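Long-range contacts in maltose operon transcriptional repressor (Staphylococcus aureus subsp. aureus Mu50, PDB 3HCW), which probably represses transcription of maltose-utilisation genes as a dimeric, sugar-responsive repressor of the LacI/GalR type: residues T109-D114 / R248-Q253; D114-S119 / R149-E154; S198-L203 / T226-Y231. One frame throughout, in Å; residues are numbered along the deposited sequence.

Contact 1: T109-D114 / R248-Q253; sequences THIDND and RMLGQQ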
loop_
_atom_site.group_PDB
_atom_site.type_symbol
_atom_site.label_atom_id
_atom_site.label_comp_id
_atom_site.label_asym_id
_atom_site.label_seq_id
_atom_site.Cartn_x
_atom_site.Cartn_y
_atom_site.Cartn_z
ATOM N N THR A 109 -12.295 5.666 -25.991
ATOM C CA THR A 109 -10.956 6.069 -25.571
ATOM C C THR A 109 -10.349 5.090 -24.569
ATOM O O THR A 109 -10.986 4.728 -23.577
ATOM C CB THR A 109 -10.955 7.505 -24.997
ATOM O OG1 THR A 109 -11.293 8.414 -26.045
ATOM C CG2 THR A 109 -9.578 7.896 -24.461
ATOM N N HIS A 110 -9.129 4.646 -24.869
ATOM C CA HIS A 110 -8.345 3.813 -23.971
ATOM C C HIS A 110 -7.091 4.555 -23.518
ATOM O O HIS A 110 -6.493 5.322 -24.279
ATOM C CB HIS A 110 -7.941 2.517 -24.662
ATOM C CG HIS A 110 -9.045 1.515 -24.778
ATOM N ND1 HIS A 110 -9.022 0.302 -24.124
ATOM C CD2 HIS A 110 -10.197 1.535 -25.488
ATOM C CE1 HIS A 110 -10.113 -0.381 -24.425
ATOM N NE2 HIS A 110 -10.843 0.345 -25.251
ATOM N N ILE A 111 -6.707 4.324 -22.269
ATOM C CA ILE A 111 -5.480 4.880 -21.709
ATOM C C ILE A 111 -4.639 3.710 -21.199
ATOM O O ILE A 111 -5.075 2.957 -20.344
ATOM C CB ILE A 111 -5.772 5.932 -20.590
ATOM C CG1 ILE A 111 -6.353 7.225 -21.185
ATOM C CG2 ILE A 111 -4.512 6.309 -19.851
ATOM C CD1 ILE A 111 -7.832 7.309 -21.131
ATOM N N ASP A 112 -3.440 3.549 -21.742
ATOM C CA ASP A 112 -2.604 2.406 -21.391
ATOM C C ASP A 112 -1.128 2.808 -21.294
ATOM O O ASP A 112 -0.758 3.931 -21.668
ATOM C CB ASP A 112 -2.787 1.319 -22.455
ATOM C CG ASP A 112 -2.581 -0.096 -21.920
ATOM O OD1 ASP A 112 -2.370 -0.279 -20.705
ATOM O OD2 ASP A 112 -2.619 -1.040 -22.739
ATOM N N ASN A 113 -0.307 1.910 -20.747
ATOM C CA ASN A 113 1.130 1.911 -21.007
ATOM C C ASN A 113 1.341 1.025 -22.223
ATOM O O ASN A 113 0.435 0.259 -22.606
ATOM C CB ASN A 113 1.913 1.289 -19.850
ATOM C CG ASN A 113 1.706 2.002 -18.536
ATOM O OD1 ASN A 113 1.150 1.435 -17.596
ATOM N ND2 ASN A 113 2.164 3.247 -18.454
ATOM N N ASP A 114 2.535 1.100 -22.813
ATOM C CA ASP A 114 2.957 0.113 -23.808
ATOM C C ASP A 114 3.589 -1.040 -23.036
ATOM O O ASP A 114 4.751 -0.990 -22.641
ATOM C CB ASP A 114 3.910 0.734 -24.848
ATOM C CG ASP A 114 4.231 -0.209 -26.016
ATOM O OD1 ASP A 114 4.749 0.273 -27.048
ATOM O OD2 ASP A 114 3.999 -1.432 -25.913
ATOM N N ARG A 248 -0.186 7.317 -11.407
ATOM C CA ARG A 248 -0.804 8.612 -11.121
ATOM C C ARG A 248 -1.050 9.397 -12.410
ATOM O O ARG A 248 -2.097 10.036 -12.548
ATOM C CB ARG A 248 0.020 9.420 -10.128
ATOM C CG ARG A 248 -0.768 10.527 -9.472
ATOM C CD ARG A 248 0.000 11.121 -8.319
ATOM N NE ARG A 248 -0.672 12.310 -7.815
ATOM C CZ ARG A 248 -0.320 12.962 -6.716
ATOM N NH1 ARG A 248 -1.000 14.041 -6.343
ATOM N NH2 ARG A 248 0.709 12.543 -5.996
ATOM N N MET A 249 -0.101 9.312 -13.350
ATOM C CA MET A 249 -0.262 9.879 -14.692
ATOM C C MET A 249 -1.402 9.208 -15.455
ATOM O O MET A 249 -2.227 9.889 -16.043
ATOM C CB MET A 249 1.024 9.755 -15.511
ATOM C CG MET A 249 1.844 11.031 -15.639
ATOM S SD MET A 249 3.098 10.912 -16.943
ATOM C CE MET A 249 2.096 11.121 -18.413
ATOM N N LEU A 250 -1.432 7.871 -15.455
ATOM C CA LEU A 250 -2.529 7.129 -16.098
ATOM C C LEU A 250 -3.905 7.601 -15.614
ATOM O O LEU A 250 -4.811 7.817 -16.416
ATOM C CB LEU A 250 -2.399 5.620 -15.830
ATOM C CG LEU A 250 -1.317 4.814 -16.545
ATOM C CD1 LEU A 250 -0.945 3.602 -15.712
ATOM C CD2 LEU A 250 -1.764 4.389 -17.944
ATOM N N GLY A 251 -4.033 7.779 -14.295
ATOM C CA GLY A 251 -5.271 8.231 -13.675
ATOM C C GLY A 251 -5.653 9.654 -14.055
ATOM O O GLY A 251 -6.814 9.926 -14.384
ATOM N N GLN A 252 -4.677 10.558 -14.014
ATOM C CA GLN A 252 -4.901 11.950 -14.403
ATOM C C GLN A 252 -5.367 12.038 -15.853
ATOM O O GLN A 252 -6.294 12.779 -16.149
ATOM C CB GLN A 252 -3.645 12.801 -14.191
ATOM C CG GLN A 252 -3.337 13.083 -12.729
ATOM C CD GLN A 252 -1.982 13.753 -12.523
ATOM O OE1 GLN A 252 -1.213 13.939 -13.466
ATOM N NE2 GLN A 252 -1.691 14.120 -11.279
ATOM N N GLN A 253 -4.729 11.269 -16.734
ATOM C CA GLN A 253 -5.091 11.234 -18.160
ATOM C C GLN A 253 -6.498 10.661 -18.401
ATOM O O GLN A 253 -7.229 11.148 -19.257
ATOM C CB GLN A 253 -4.061 10.431 -18.950
ATOM C CG GLN A 253 -2.674 11.070 -19.035
ATOM C CD GLN A 253 -2.634 12.281 -19.947
ATOM O OE1 GLN A 253 -3.106 12.234 -21.087
ATOM N NE2 GLN A 253 -2.067 13.373 -19.452
#

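Contact 2: D114-S119 / R149-E154; sequences DNILAS and RIQGFE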
loop_
_atom_site.group_PDB
_atom_site.type_symbol
_atom_site.label_atom_id
_atom_site.label_comp_id
_atom_site.label_asym_id
_atom_site.label_seq_id
_atom_site.Cartn_x
_atom_site.Cartn_y
_atom_site.Cartn_z
ATOM N N ASP A 114 2.535 1.100 -22.813
ATOM C CA ASP A 114 2.957 0.113 -23.808
ATOM C C ASP A 114 3.589 -1.040 -23.036
ATOM O O ASP A 114 4.751 -0.990 -22.641
ATOM C CB ASP A 114 3.910 0.734 -24.848
ATOM C CG ASP A 114 4.231 -0.209 -26.016
ATOM O OD1 ASP A 114 4.749 0.273 -27.048
ATOM O OD2 ASP A 114 3.999 -1.432 -25.913
ATOM N N ASN A 115 2.804 -2.087 -22.816
ATOM C CA ASN A 115 3.199 -3.134 -21.877
ATOM C C ASN A 115 4.121 -4.173 -22.491
ATOM O O ASN A 115 4.864 -4.860 -21.780
ATOM C CB ASN A 115 1.972 -3.768 -21.200
ATOM C CG ASN A 115 1.598 -3.070 -19.909
ATOM O OD1 ASN A 115 2.434 -2.895 -19.016
ATOM N ND2 ASN A 115 0.330 -2.695 -19.783
ATOM N N ILE A 116 4.090 -4.267 -23.815
ATOM C CA ILE A 116 5.076 -5.061 -24.535
ATOM C C ILE A 116 6.464 -4.401 -24.439
ATOM O O ILE A 116 7.425 -5.035 -24.020
ATOM C CB ILE A 116 4.642 -5.329 -25.975
ATOM C CG1 ILE A 116 3.324 -6.130 -25.966
ATOM C CG2 ILE A 116 5.748 -6.052 -26.718
ATOM C CD1 ILE A 116 2.750 -6.496 -27.316
ATOM N N LEU A 117 6.540 -3.121 -24.758
ATOM C CA LEU A 117 7.793 -2.377 -24.712
ATOM C C LEU A 117 8.367 -2.340 -23.295
ATOM O O LEU A 117 9.564 -2.609 -23.094
ATOM C CB LEU A 117 7.588 -0.957 -25.287
ATOM C CG LEU A 117 8.764 0.013 -25.422
ATOM C CD1 LEU A 117 9.949 -0.626 -26.148
ATOM C CD2 LEU A 117 8.312 1.264 -26.139
ATOM N N ALA A 118 7.503 -2.081 -22.310
ATOM C CA ALA A 118 7.917 -2.055 -20.899
ATOM C C ALA A 118 8.612 -3.353 -20.512
ATOM O O ALA A 118 9.736 -3.324 -19.962
ATOM C CB ALA A 118 6.733 -1.780 -19.979
ATOM N N SER A 119 7.968 -4.478 -20.854
ATOM C CA SER A 119 8.532 -5.796 -20.560
ATOM C C SER A 119 9.794 -6.088 -21.358
ATOM O O SER A 119 10.751 -6.660 -20.814
ATOM C CB SER A 119 7.499 -6.920 -20.736
ATOM O OG SER A 119 6.812 -6.825 -21.969
ATOM N N ARG A 149 2.792 -8.367 -21.301
ATOM C CA ARG A 149 4.080 -8.479 -20.606
ATOM C C ARG A 149 4.761 -9.830 -20.848
ATOM O O ARG A 149 5.980 -9.884 -21.002
ATOM C CB ARG A 149 3.948 -8.144 -19.109
ATOM C CG ARG A 149 3.638 -6.655 -18.853
ATOM C CD ARG A 149 3.489 -6.316 -17.372
ATOM N NE ARG A 149 2.994 -4.948 -17.187
ATOM C CZ ARG A 149 2.483 -4.461 -16.053
ATOM N NH1 ARG A 149 2.383 -5.221 -14.972
ATOM N NH2 ARG A 149 2.045 -3.207 -16.009
ATOM N N ILE A 150 3.974 -10.908 -20.898
ATOM C CA ILE A 150 4.475 -12.212 -21.353
ATOM C C ILE A 150 5.031 -12.131 -22.783
ATOM O O ILE A 150 6.159 -12.568 -23.034
ATOM C CB ILE A 150 3.404 -13.349 -21.179
ATOM C CG1 ILE A 150 3.191 -13.636 -19.685
ATOM C CG2 ILE A 150 3.819 -14.638 -21.896
ATOM C CD1 ILE A 150 1.969 -14.437 -19.347
ATOM N N GLN A 151 4.261 -11.555 -23.709
ATOM C CA GLN A 151 4.716 -11.403 -25.099
ATOM C C GLN A 151 6.059 -10.648 -25.249
ATOM O O GLN A 151 6.928 -11.069 -26.008
ATOM C CB GLN A 151 3.637 -10.737 -25.958
ATOM C CG GLN A 151 3.991 -10.607 -27.454
ATOM C CD GLN A 151 4.311 -11.942 -28.103
ATOM O OE1 GLN A 151 3.420 -12.766 -28.328
ATOM N NE2 GLN A 151 5.591 -12.165 -28.410
ATOM N N GLY A 152 6.227 -9.551 -24.519
ATOM C CA GLY A 152 7.471 -8.788 -24.577
ATOM C C GLY A 152 8.650 -9.563 -24.015
ATOM O O GLY A 152 9.781 -9.431 -24.486
ATOM N N PHE A 153 8.371 -10.377 -23.001
ATOM C CA PHE A 153 9.375 -11.191 -22.333
ATOM C C PHE A 153 9.870 -12.293 -23.265
ATOM O O PHE A 153 11.085 -12.473 -23.442
ATOM C CB PHE A 153 8.757 -11.794 -21.060
ATOM C CG PHE A 153 9.567 -12.898 -20.430
ATOM C CD1 PHE A 153 10.625 -12.599 -19.580
ATOM C CD2 PHE A 153 9.243 -14.239 -20.660
ATOM C CE1 PHE A 153 11.363 -13.622 -18.977
ATOM C CE2 PHE A 153 9.966 -15.253 -20.072
ATOM C CZ PHE A 153 11.023 -14.946 -19.221
ATOM N N GLU A 154 8.911 -13.030 -23.829
ATOM C CA GLU A 154 9.163 -14.125 -24.754
ATOM C C GLU A 154 9.893 -13.664 -26.011
ATOM O O GLU A 154 10.690 -14.410 -26.570
ATOM C CB GLU A 154 7.837 -14.772 -25.175
ATOM C CG GLU A 154 7.154 -15.621 -24.118
ATOM C CD GLU A 154 5.972 -16.393 -24.692
ATOM O OE1 GLU A 154 5.126 -15.771 -25.364
ATOM O OE2 GLU A 154 5.894 -17.622 -24.488
#

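Contact 3: S198-L203 / T226-Y231; sequences SLDAML and TFNDSY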
loop_
_atom_site.group_PDB
_atom_site.type_symbol
_atom_site.label_atom_id
_atom_site.label_comp_id
_atom_site.label_asym_id
_atom_site.label_seq_id
_atom_site.Cartn_x
_atom_site.Cartn_y
_atom_site.Cartn_z
ATOM N N SER A 198 8.490 -11.004 -12.304
ATOM C CA SER A 198 7.079 -11.108 -11.936
ATOM C C SER A 198 6.262 -10.045 -12.634
ATOM O O SER A 198 6.719 -8.916 -12.823
ATOM C CB SER A 198 6.875 -10.956 -10.424
ATOM O OG SER A 198 7.662 -11.881 -9.695
ATOM N N LEU A 199 5.039 -10.434 -12.970
ATOM C CA LEU A 199 4.000 -9.582 -13.541
ATOM C C LEU A 199 3.777 -8.220 -12.855
ATOM O O LEU A 199 3.560 -7.217 -13.527
ATOM C CB LEU A 199 2.678 -10.366 -13.528
ATOM C CG LEU A 199 1.467 -9.658 -14.140
ATOM C CD1 LEU A 199 1.677 -9.507 -15.635
ATOM C CD2 LEU A 199 0.180 -10.410 -13.847
ATOM N N ASP A 200 3.828 -8.204 -11.525
ATOM C CA ASP A 200 3.391 -7.069 -10.727
ATOM C C ASP A 200 4.048 -7.158 -9.358
ATOM O O ASP A 200 4.306 -8.249 -8.867
ATOM C CB ASP A 200 1.856 -7.108 -10.575
ATOM C CG ASP A 200 1.335 -6.079 -9.586
ATOM O OD1 ASP A 200 1.472 -4.873 -9.874
ATOM O OD2 ASP A 200 0.804 -6.474 -8.521
ATOM N N ALA A 201 4.301 -6.002 -8.751
ATOM C CA ALA A 201 5.018 -5.885 -7.483
ATOM C C ALA A 201 4.380 -6.614 -6.289
ATOM O O ALA A 201 5.091 -7.143 -5.450
ATOM C CB ALA A 201 5.204 -4.409 -7.150
ATOM N N MET A 202 3.049 -6.641 -6.218
ATOM C CA MET A 202 2.342 -7.300 -5.109
ATOM C C MET A 202 2.569 -8.811 -5.131
ATOM O O MET A 202 2.887 -9.409 -4.100
ATOM C CB MET A 202 0.844 -6.948 -5.133
ATOM C CG MET A 202 0.137 -7.054 -3.773
ATOM S SD MET A 202 0.958 -6.227 -2.371
ATOM C CE MET A 202 1.030 -4.539 -2.955
ATOM N N LEU A 203 2.462 -9.413 -6.315
ATOM C CA LEU A 203 2.854 -10.814 -6.503
ATOM C C LEU A 203 4.367 -11.026 -6.256
ATOM O O LEU A 203 4.763 -11.975 -5.593
ATOM C CB LEU A 203 2.459 -11.293 -7.907
ATOM C CG LEU A 203 2.875 -12.701 -8.348
ATOM C CD1 LEU A 203 2.214 -13.725 -7.444
ATOM C CD2 LEU A 203 2.514 -12.935 -9.823
ATOM N N THR A 226 10.522 -6.694 -11.510
ATOM C CA THR A 226 9.069 -6.701 -11.640
ATOM C C THR A 226 8.517 -5.429 -12.292
ATOM O O THR A 226 9.279 -4.628 -12.824
ATOM C CB THR A 226 8.385 -6.945 -10.269
ATOM O OG1 THR A 226 6.965 -7.069 -10.449
ATOM C CG2 THR A 226 8.706 -5.835 -9.284
ATOM N N PHE A 227 7.191 -5.264 -12.251
ATOM C CA PHE A 227 6.515 -4.088 -12.794
ATOM C C PHE A 227 5.782 -3.320 -11.706
ATOM O O PHE A 227 5.446 -3.889 -10.668
ATOM C CB PHE A 227 5.513 -4.482 -13.881
ATOM C CG PHE A 227 6.130 -5.173 -15.057
ATOM C CD1 PHE A 227 6.408 -4.468 -16.230
ATOM C CD2 PHE A 227 6.412 -6.537 -15.004
ATOM C CE1 PHE A 227 6.964 -5.128 -17.317
ATOM C CE2 PHE A 227 6.952 -7.197 -16.080
ATOM C CZ PHE A 227 7.230 -6.501 -17.229
ATOM N N ASN A 228 5.433 -2.113 -12.019
ATOM C CA ASN A 228 5.114 -1.165 -11.030
ATOM C C ASN A 228 5.737 -0.613 -9.865
ATOM O O ASN A 228 5.342 -0.840 -8.771
ATOM C CB ASN A 228 3.686 -0.697 -11.096
ATOM C CG ASN A 228 2.815 -1.503 -10.264
ATOM O OD1 ASN A 228 2.162 -1.009 -9.346
ATOM N ND2 ASN A 228 2.781 -2.771 -10.565
ATOM N N ASP A 229 6.732 0.175 -10.152
ATOM C CA ASP A 229 7.572 0.757 -9.111
ATOM C C ASP A 229 6.757 1.599 -8.147
ATOM O O ASP A 229 5.945 2.415 -8.561
ATOM C CB ASP A 229 8.662 1.637 -9.724
ATOM C CG ASP A 229 9.698 2.076 -8.704
ATOM O OD1 ASP A 229 10.065 1.252 -7.843
ATOM O OD2 ASP A 229 10.146 3.242 -8.755
ATOM N N SER A 230 6.969 1.354 -6.861
ATOM C CA SER A 230 6.472 2.207 -5.802
ATOM C C SER A 230 7.509 2.167 -4.690
ATOM O O SER A 230 8.597 1.602 -4.856
ATOM C CB SER A 230 5.131 1.684 -5.281
ATOM O OG SER A 230 5.309 0.459 -4.583
ATOM N N TYR A 231 7.139 2.733 -3.549
ATOM C CA TYR A 231 7.946 2.700 -2.345
ATOM C C TYR A 231 8.231 1.269 -1.893
ATOM O O TYR A 231 9.273 1.009 -1.300
ATOM C CB TYR A 231 7.264 3.513 -1.228
ATOM C CG TYR A 231 8.134 3.751 -0.013
ATOM C CD1 TYR A 231 9.338 4.464 -0.110
ATOM C CD2 TYR A 231 7.755 3.270 1.235
ATOM C CE1 TYR A 231 10.144 4.681 1.012
ATOM C CE2 TYR A 231 8.547 3.484 2.365
ATOM C CZ TYR A 231 9.737 4.182 2.251
ATOM O OH TYR A 231 10.507 4.374 3.379
#

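Contact 1: T109-D114 / R248-Q253
Strand 110-113 and helix 247-263 run almost antiparallel, at 168° between the short segments, with axes 8.7 Å apart and Ile-111 and Leu-250 facing each other at the closest backbone point. Leu-250 carries most of the contact from the helix side by splitting its two methyls. CD2 lies against the strand backbone, 3.8 Å from the carbonyl carbon of Asp-112, and also meets the CG2 methyl of Ile-111 at 3.9 Å. CD1 reaches along the strand to the Asn-113 amide, where OD1 lies 3.6 Å away, and the two side chains lie roughly perpendicular.

The CB of Ile-111 is directed toward the helix. With CG1 beside the backbone N (chi1 -71°), CG2 is left anti to it, and that methyl rather than the longer branch does the touching: it also sits 3.8 Å from the carbonyl O of Leu-250 and, more loosely, 4.2 Å from Gln-253 CB. The Ile-111 and Leu-250 side chains run alongside each other, head to tail, and strand 272-280 joins their apolar patch through Ile-275.

The Asn-113 amide that Leu-250 brushes is held from beyond the contact, ND2 donating to the carbonyls of Ile-245 and Ile-275 while OD1 bonds a glycerol, as does OD1 of Asp-112. Asn-113 thereby links the chain at three places where it passes between the lobes. Such a helix laid antiparallel over parallel strands is the layering of the N-terminal lobe of the type I periplasmic-binding-protein fold, here meeting the interlobe crossover of a LacI/GalR-type repressor core.

Contact 2: D114-S119 / R149-E154
Arg-149 offers NE and NH2 together to the side-chain oxygen of Asn-115. The NE bond is the shorter and straighter at 2.8 Å to OD1 (153° at the hydrogen); NH2 follows at 3.0 Å from OD1. OD1 lies in the guanidinium plane, yet both nitrogens approach it from one face of the amide, whose plane is turned 69° from the guanidinium. The arginine chain, extended from CG to NE, runs past the Asn-115 backbone, with CG 3.6 Å from its carbonyl O. Asn-115 ND2 and Arg-149 NH1 each bond a glycerol, which may mark part of a sugar pocket.

A capping bond starts the first helix: Leu-117 N donates almost straight to Asp-114 OD2, from above the carboxylate plane.

These helices, 115-129 and 144-159, lie side by side on one face of the C-terminal lobe's parallel sheet, in the Rossmann-like layering of type I periplasmic-binding-protein domains, with Phe-136 of strand 133-139 beneath Arg-149 and Phe-153.

Packing is closest around Gly-152. Having no side chain, it lets the axes come within 7.2 Å, crossing at -44°, and its CA rests 3.8 Å from Ile-116 O. Ile-116 CG2 lies against the same CA. Ser-119, deposited in two conformers, packs its CB against Arg-149 O in one of them, a detail that stays tentative, while the Ile-116 CD1 tip brushes Gln-151 CG.

Contact 3: S198-L203 / T226-Y231
Thr-226 holds OG1 anti to its backbone N (chi1 -175°), which turns the hydroxyl across to the C-terminal end of strand 194-198, where it donates to Ser-198 O at 3.0 Å. Asp-200 likewise has CG anti to its N (chi1 171°), which lets OD2 face the first turn of the helix that follows. The threonine hydroxyl meets Ser-198 O from above the carbonyl plane, and the Thr-226 CA-H leans on the same oxygen. Ser-198 O is approached by a third group too: the Phe-227 ring presents its edge, with CD2 3.2 Å from that oxygen and nearly in the ring plane.

The two segments join the ends of parallel neighbours 194-198 and 222-227 in a beta-alpha-beta unit whose helix is 201-213, at the C-terminal ends of the sheet's strands, where type I periplasmic-binding-protein folds bind ligand in the cleft between lobes.

Asp-200 is the N-cap of this helix, OD2 accepting from Met-202 N at 3.2 Å. Its OD1 accepts from a glycerol, and from Asn-228 ND2 in one of two deposited asparagine conformers; the carboxylate and amide are then nearly coplanar, but that bond is doubtful. At the first turn Ala-201 N donates weakly to Phe-227 O (3.1 Å, 121° at the hydrogen), and the Ala-201 methyl sits off the tip of the same carbonyl, with CB 3.6 Å from Phe-227 O.

Overall arrangement
Contact 1 lies in the N-terminal lobe and contacts 2 and 3 in the C-terminal lobe, which the chain visits before helix 247-263 brings it back. Contact 1 spans the longest interval, and both of the others fall within it: contact 2 starts at Asp-114, the residue it shares with contact 1, where strand 110-113 passes into helix 115-129, and contact 3 opens after contact 2 has closed. Centres of contacts 2 and 3 lie about 14 Å apart, and the two touch through Arg-149 and Ser-119 against Leu-199 and Phe-227. Contact 1 is about 17 Å, centre to centre, from each. Glycerol molecules bound at all three are consistent with a shared interlobe cleft, where a sugar effector would probably bind.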